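Local atomic coordinates of dTDP-4-dehydrorhamnose Reductase (Yersinia enterocolitica, PDB entry 5U9C), a protein that probably reduces dTDP-4-dehydro-beta-L-rhamnose to dTDP-beta-L-rhamnose with NADPH, in the pathway that makes dTDP-L-rhamnose. Residues D[69-72]-D[77-80]; D[102-107]-D[155-160]; D[234-239]-D[285-290]. All coordinates share one frame; numbering follows the deposited sequence.

Interaction 1: D[69-72]-D[77-80]; sequences VDLC and ARAG
R78 meets L71 where two consecutive helices, 69-74 and 76-97, pack across a tight connection. The arginine chain is stretched straight from CG to NE, with CG anti to the backbone N (chi1 -177°), and this carries its outer half past the leucine. There the two side chains lie at a slant to each other: L71 CD2 rests 3.8 Å from R78 CD and 3.6 Å from R78 NE. The touch is therefore made by one methyl branch against the last methylene and the first nitrogen of the arginine, and it is purely van der Waals. The charge is answered by E66, whose OE2 forms a salt bridge with R78 NE, so that the group L71 leans on is also held from the loop before helix 69-74. One residue on, A79 sends its methyl toward C72. A79 CB lies 3.6 Å from C72 SG and 3.7 Å from C72 CB, a small, close fit that lets the CA atoms of C72 and A79 come to 5.0 Å. Both residues are buried, and no hydrogen bond joins the two segments. Helix 129-144 packs against this pair, Y130 touching C72 and S133 touching A79, while L121 of a second subunit also reaches A79; the two helices lie in the connection from strand 59-62 to strand 100-106 of the parallel sheet.

Interaction 2: D[102-107]-D[155-160]; sequences LYLSSS and GWMIGG
The carboxyl-terminal ends of the strands of a Rossmann-type parallel sheet are the setting: strand 100-106 has just ended, and S107, the first residue after it, faces G155, the residue between sheet strand 149-154 and the short strand 156-158. S107 OG lies 3.5 Å from G155 CA, and S107 CB is 4.0 Å from the same carbon. With chi1 at 59° the hydroxyl lies between backbone N and carbonyl carbon, which puts OG rather than CB nearest G155. Its hydrogen bond goes to E260 OE2, so the approach to G155 is simple van der Waals contact beside a polar group that is already satisfied. The other oxygen of that carboxylate, E260 OE1, is bonded to W156 NE1, and one glutamate thereby ties both segments together.

A water makes a second bridge. It stands 2.6 Å from S106 OG and 3.1 Å from G155 O, to which it can donate, though it has more acceptors in reach than protons; S106 OG is also bonded to the backbone N of N108. Strands 100-106 and 149-154 are neighbours in the six-stranded sheet, paired through Y103 and S105 with I152, whereas beyond G155 the chain leaves that sheet and strand 156-158 joins a separate small mixed one. No direct hydrogen bond crosses between the two segments; farther along, the join is an apolar side-chain contact.

L104 and M157, a selenomethionine, reach toward each other tip to tip, with L104 CD2 4.0 Å from M157 CE. The selenomethionine chain bends at chi2 and chi3 (83° and 80°), which curls its methyl toward the leucine. L199 of helix 196-209 touches both side chains, and helix 16-25 adds L17 against L104 and M16 against M157.

Interaction 3: D[234-239]-D[285-290]; sequences DLLNFK and KYVGTF
The carbonyl oxygen of Y286 is gripped twice near the C-terminus: T289 OG1 donates to Y286 O at 2.7 Å, lying in the carbonyl plane with a C=O...donor angle of 156°, and T289 N donates to Y286 O at 3.1 Å. F290 N follows with a 3.0 Å bond to V287 O. These three-residue-spaced backbone bonds keep the chain coiling, and F290, four residues after Y286, brings CE1 3.5 Å above one face of the Y286 ring, displaced toward its rim. V287, in the same turn, carries the contact with 234-239. Its CG1, anti to the backbone N (chi1 172°), meets L236 CD2 at 3.8 Å, while V287 CB and CG2 take L235 CD1, each at 4.1 Å. L236 thus meets mainly CG1 and L235 mainly CB and CG2, and both cross the valine at a slant. L235 closes helix 225-235, and L236 is the first residue to leave helical geometry, so consecutive side chains at a helix end reach the same partner. I173 of helix 168-177 touches L236 and F290, placing that helix alongside both segments. Across the segments the contact is wholly apolar: V287 is buried, with the two leucines covering part of it, and the join would rest on dispersion and on shielding V287 from water, whereas directional bonds shape only the turn that presents the valine.

Helix 76-97 of interaction 1 leads into strand 100-106 of interaction 2, yet the two contacts stay about 7 Å apart at their nearest atoms. Interactions 2 and 3 touch: Y286 OH probably hydrogen-bonds G159 O, 3.1 Å away, and I158 CD1 packs on Y286 CD2 at 4.0 Å. Interactions 1 and 3 lie farthest apart, with centres about 33 Å from each other. All three lie within about 10 Å, side chain to side chain, of residues seen to bind (R)-malate in this protein, a ligand not bound to this chain: C72 near R256, M157 and V287 near F168. In interaction 3, L236 lies about 4 Å from a citric acid, probably from the crystallisation liquor, to which K239 N is hydrogen-bonded.

Interaction 1: D[69-72]-D[77-80]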
# COMPACT_ATOMS: atom_id res chain seq x y z
N VAL D 69 7.22 -21.10 -12.57
CA VAL D 69 7.01 -19.72 -12.10
C VAL D 69 8.28 -18.86 -12.09
O VAL D 69 8.26 -17.68 -12.45
CB VAL D 69 6.34 -19.75 -10.69
CG1 VAL D 69 6.12 -18.34 -10.16
CG2 VAL D 69 5.02 -20.51 -10.75
N ASP D 70 9.39 -19.46 -11.68
CA ASP D 70 10.66 -18.77 -11.59
C ASP D 70 11.27 -18.47 -12.96
O ASP D 70 11.85 -17.38 -13.17
CB ASP D 70 11.59 -19.56 -10.70
CG ASP D 70 11.04 -19.64 -9.28
OD1 ASP D 70 10.80 -18.55 -8.70
OD2 ASP D 70 10.82 -20.77 -8.77
N LEU D 71 11.13 -19.42 -13.88
CA LEU D 71 11.59 -19.21 -15.25
C LEU D 71 10.78 -18.04 -15.85
O LEU D 71 11.34 -17.18 -16.52
CB LEU D 71 11.43 -20.48 -16.09
CG LEU D 71 11.75 -20.37 -17.59
CD1 LEU D 71 13.20 -19.95 -17.78
CD2 LEU D 71 11.47 -21.71 -18.27
N CYS D 72 9.48 -18.01 -15.57
CA CYS D 72 8.61 -16.92 -16.06
C CYS D 72 9.06 -15.56 -15.57
O CYS D 72 8.94 -14.57 -16.30
CB CYS D 72 7.15 -17.13 -15.67
SG CYS D 72 6.28 -18.45 -16.55
N ALA D 77 9.31 -12.91 -21.44
CA ALA D 77 8.96 -13.10 -22.86
C ALA D 77 8.39 -14.49 -23.10
O ALA D 77 7.44 -14.68 -23.85
CB ALA D 77 10.16 -12.88 -23.78
N ARG D 78 8.99 -15.48 -22.43
CA ARG D 78 8.54 -16.85 -22.56
C ARG D 78 7.16 -17.02 -21.94
O ARG D 78 6.28 -17.66 -22.53
CB ARG D 78 9.54 -17.80 -21.94
CG ARG D 78 9.17 -19.26 -22.09
CD ARG D 78 10.27 -20.11 -21.48
NE ARG D 78 9.97 -21.54 -21.56
CZ ARG D 78 10.47 -22.38 -22.46
NH1 ARG D 78 11.34 -21.97 -23.39
NH2 ARG D 78 10.12 -23.66 -22.41
N ALA D 79 6.96 -16.45 -20.76
CA ALA D 79 5.66 -16.47 -20.10
C ALA D 79 4.56 -15.86 -20.99
O ALA D 79 3.44 -16.40 -21.10
CB ALA D 79 5.74 -15.70 -18.78
N GLY D 80 4.88 -14.72 -21.60
CA GLY D 80 3.94 -14.03 -22.46
C GLY D 80 3.58 -14.82 -23.70
O GLY D 80 2.41 -15.01 -24.01

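Interaction 2: D[102-107]-D[155-160]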
# COMPACT_ATOMS: atom_id res chain seq x y z
N LEU D 102 -12.23 -24.77 -22.65
CA LEU D 102 -11.89 -24.89 -21.25
C LEU D 102 -10.46 -24.44 -21.10
O LEU D 102 -9.58 -24.95 -21.79
CB LEU D 102 -12.09 -26.33 -20.74
CG LEU D 102 -11.60 -26.70 -19.33
CD1 LEU D 102 -11.97 -25.71 -18.28
CD2 LEU D 102 -12.11 -28.07 -18.93
N TYR D 103 -10.24 -23.47 -20.24
CA TYR D 103 -8.90 -22.93 -19.97
C TYR D 103 -8.54 -23.20 -18.52
O TYR D 103 -9.27 -22.81 -17.62
CB TYR D 103 -8.84 -21.41 -20.26
CG TYR D 103 -7.51 -20.74 -19.97
CD1 TYR D 103 -6.32 -21.20 -20.53
CD2 TYR D 103 -7.44 -19.57 -19.20
CE1 TYR D 103 -5.11 -20.57 -20.30
CE2 TYR D 103 -6.22 -18.92 -18.97
CZ TYR D 103 -5.07 -19.43 -19.53
OH TYR D 103 -3.86 -18.81 -19.33
N LEU D 104 -7.45 -23.92 -18.31
CA LEU D 104 -6.96 -24.20 -16.97
C LEU D 104 -6.12 -23.00 -16.52
O LEU D 104 -5.08 -22.72 -17.09
CB LEU D 104 -6.11 -25.45 -16.96
CG LEU D 104 -5.44 -25.81 -15.63
CD1 LEU D 104 -6.50 -26.12 -14.58
CD2 LEU D 104 -4.50 -26.99 -15.82
N SER D 105 -6.59 -22.29 -15.50
CA SER D 105 -5.86 -21.13 -14.96
C SER D 105 -5.32 -21.46 -13.56
O SER D 105 -5.32 -22.62 -13.16
CB SER D 105 -6.71 -19.85 -14.99
OG SER D 105 -5.89 -18.69 -14.72
N SER D 106 -4.90 -20.44 -12.82
CA SER D 106 -4.19 -20.63 -11.56
C SER D 106 -4.56 -19.65 -10.46
O SER D 106 -4.91 -18.50 -10.71
CB SER D 106 -2.69 -20.47 -11.85
OG SER D 106 -1.88 -20.42 -10.68
N SER D 107 -4.44 -20.13 -9.24
CA SER D 107 -4.62 -19.30 -8.06
C SER D 107 -3.59 -18.15 -8.07
O SER D 107 -3.79 -17.15 -7.39
CB SER D 107 -4.45 -20.16 -6.80
OG SER D 107 -3.17 -20.78 -6.74
N GLY D 155 -5.21 -24.61 -7.60
CA GLY D 155 -4.18 -24.17 -6.68
C GLY D 155 -2.94 -25.03 -6.88
O GLY D 155 -2.50 -25.25 -8.02
N TRP D 156 -2.36 -25.50 -5.78
CA TRP D 156 -1.17 -26.37 -5.86
C TRP D 156 -1.61 -27.78 -6.30
O TRP D 156 -2.22 -28.52 -5.51
CB TRP D 156 -0.46 -26.44 -4.51
CG TRP D 156 0.07 -25.10 -4.03
CD1 TRP D 156 0.48 -24.05 -4.81
CD2 TRP D 156 0.42 -24.76 -2.69
NE1 TRP D 156 0.99 -23.05 -4.01
CE2 TRP D 156 0.98 -23.47 -2.71
CE3 TRP D 156 0.27 -25.40 -1.47
CZ2 TRP D 156 1.39 -22.82 -1.55
CZ3 TRP D 156 0.68 -24.75 -0.31
CH2 TRP D 156 1.23 -23.48 -0.36
N MSE D 157 -1.32 -28.11 -7.55
CA MSE D 157 -1.76 -29.38 -8.13
C MSE D 157 -1.02 -30.59 -7.59
O MSE D 157 0.19 -30.58 -7.48
CB MSE D 157 -1.59 -29.25 -9.65
CG MSE D 157 -2.30 -30.36 -10.46
SE MSE D 157 -4.20 -29.91 -10.70
CE MSE D 157 -3.92 -28.64 -12.18
N ILE D 158 -1.76 -31.60 -7.16
CA ILE D 158 -1.15 -32.87 -6.74
C ILE D 158 -1.66 -33.98 -7.67
O ILE D 158 -2.88 -34.08 -7.95
CB ILE D 158 -1.38 -33.20 -5.25
CG1 ILE D 158 -2.85 -33.46 -4.96
CG2 ILE D 158 -0.85 -32.07 -4.37
CD1 ILE D 158 -3.12 -33.84 -3.52
N GLY D 159 -0.74 -34.77 -8.20
CA GLY D 159 -1.08 -35.86 -9.10
C GLY D 159 0.14 -36.42 -9.81
O GLY D 159 1.19 -35.80 -9.81
N GLY D 160 -0.03 -37.59 -10.43
CA GLY D 160 1.05 -38.24 -11.17
C GLY D 160 1.40 -39.60 -10.60
O GLY D 160 1.74 -40.51 -11.33
O HOH W 1 -1.68 -22.80 -9.77

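Interaction 3: D[234-239]-D[285-290]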
# COMPACT_ATOMS: atom_id res chain seq x y z
N ASP D 234 2.98 -38.10 8.55
CA ASP D 234 2.09 -38.92 9.41
C ASP D 234 1.55 -40.12 8.64
O ASP D 234 1.47 -41.21 9.19
CB ASP D 234 0.88 -38.12 9.92
CG ASP D 234 1.25 -37.05 10.93
OD1 ASP D 234 2.37 -37.06 11.49
OD2 ASP D 234 0.36 -36.20 11.18
N LEU D 235 1.15 -39.90 7.39
CA LEU D 235 0.60 -40.99 6.56
C LEU D 235 1.61 -42.09 6.25
O LEU D 235 1.22 -43.23 6.13
CB LEU D 235 0.06 -40.44 5.25
CG LEU D 235 -1.21 -39.60 5.41
CD1 LEU D 235 -1.39 -38.65 4.24
CD2 LEU D 235 -2.40 -40.52 5.61
N LEU D 236 2.89 -41.75 6.11
CA LEU D 236 3.92 -42.74 5.79
C LEU D 236 4.75 -43.20 7.00
O LEU D 236 5.75 -43.87 6.83
CB LEU D 236 4.81 -42.22 4.66
CG LEU D 236 4.04 -41.87 3.38
CD1 LEU D 236 4.99 -41.38 2.30
CD2 LEU D 236 3.26 -43.08 2.88
N ASN D 237 4.31 -42.84 8.21
CA ASN D 237 4.99 -43.21 9.46
C ASN D 237 6.46 -42.78 9.50
O ASN D 237 7.33 -43.51 10.02
CB ASN D 237 4.86 -44.72 9.72
CG ASN D 237 5.23 -45.10 11.14
OD1 ASN D 237 5.29 -44.24 12.02
ND2 ASN D 237 5.47 -46.39 11.39
N PHE D 238 6.73 -41.60 8.94
CA PHE D 238 8.08 -41.02 8.89
C PHE D 238 8.52 -40.70 10.32
O PHE D 238 7.76 -40.11 11.08
CB PHE D 238 8.06 -39.75 8.02
CG PHE D 238 9.39 -39.06 7.90
CD1 PHE D 238 10.49 -39.72 7.35
CD2 PHE D 238 9.53 -37.73 8.28
CE1 PHE D 238 11.70 -39.07 7.21
CE2 PHE D 238 10.75 -37.07 8.12
CZ PHE D 238 11.83 -37.74 7.59
N LYS D 239 9.74 -41.08 10.70
CA LYS D 239 10.22 -40.81 12.06
C LYS D 239 11.33 -39.75 12.12
O LYS D 239 11.81 -39.43 13.20
CB LYS D 239 10.65 -42.11 12.75
CG LYS D 239 9.49 -43.09 12.91
CD LYS D 239 8.30 -42.40 13.59
CE LYS D 239 7.07 -43.30 13.66
NZ LYS D 239 5.89 -42.58 14.20
N LYS D 285 -5.91 -39.69 0.18
CA LYS D 285 -6.26 -40.55 -0.97
C LYS D 285 -5.13 -40.59 -2.01
O LYS D 285 -4.81 -41.65 -2.55
CB LYS D 285 -7.54 -40.08 -1.66
CG LYS D 285 -8.81 -40.23 -0.83
CD LYS D 285 -10.06 -39.92 -1.65
CE LYS D 285 -10.25 -40.92 -2.79
NZ LYS D 285 -11.45 -40.62 -3.63
N TYR D 286 -4.54 -39.44 -2.28
CA TYR D 286 -3.46 -39.36 -3.26
C TYR D 286 -2.19 -40.06 -2.76
O TYR D 286 -1.56 -40.82 -3.49
CB TYR D 286 -3.16 -37.91 -3.65
CG TYR D 286 -2.01 -37.80 -4.60
CD1 TYR D 286 -2.07 -38.42 -5.85
CD2 TYR D 286 -0.84 -37.09 -4.27
CE1 TYR D 286 -1.02 -38.37 -6.74
CE2 TYR D 286 0.22 -37.01 -5.17
CZ TYR D 286 0.12 -37.65 -6.40
OH TYR D 286 1.13 -37.59 -7.32
N VAL D 287 -1.83 -39.82 -1.51
CA VAL D 287 -0.63 -40.44 -0.92
C VAL D 287 -0.80 -41.96 -0.88
O VAL D 287 0.17 -42.68 -1.07
CB VAL D 287 -0.31 -39.88 0.48
CG1 VAL D 287 0.81 -40.67 1.16
CG2 VAL D 287 0.04 -38.40 0.38
N GLY D 288 -2.03 -42.43 -0.64
CA GLY D 288 -2.32 -43.88 -0.64
C GLY D 288 -1.94 -44.60 -1.93
O GLY D 288 -1.62 -45.79 -1.91
N THR D 289 -1.95 -43.89 -3.06
CA THR D 289 -1.57 -44.50 -4.35
C THR D 289 -0.06 -44.77 -4.46
O THR D 289 0.37 -45.36 -5.44
CB THR D 289 -1.98 -43.63 -5.57
OG1 THR D 289 -1.18 -42.44 -5.63
CG2 THR D 289 -3.47 -43.30 -5.54
N PHE D 290 0.74 -44.32 -3.50
CA PHE D 290 2.19 -44.58 -3.50
C PHE D 290 2.57 -45.86 -2.74
O PHE D 290 3.64 -46.41 -2.98
CB PHE D 290 2.97 -43.41 -2.90
CG PHE D 290 3.03 -42.19 -3.78
CD1 PHE D 290 1.95 -41.33 -3.85
CD2 PHE D 290 4.18 -41.89 -4.48
CE1 PHE D 290 2.01 -40.19 -4.64
CE2 PHE D 290 4.25 -40.75 -5.26
CZ PHE D 290 3.16 -39.90 -5.35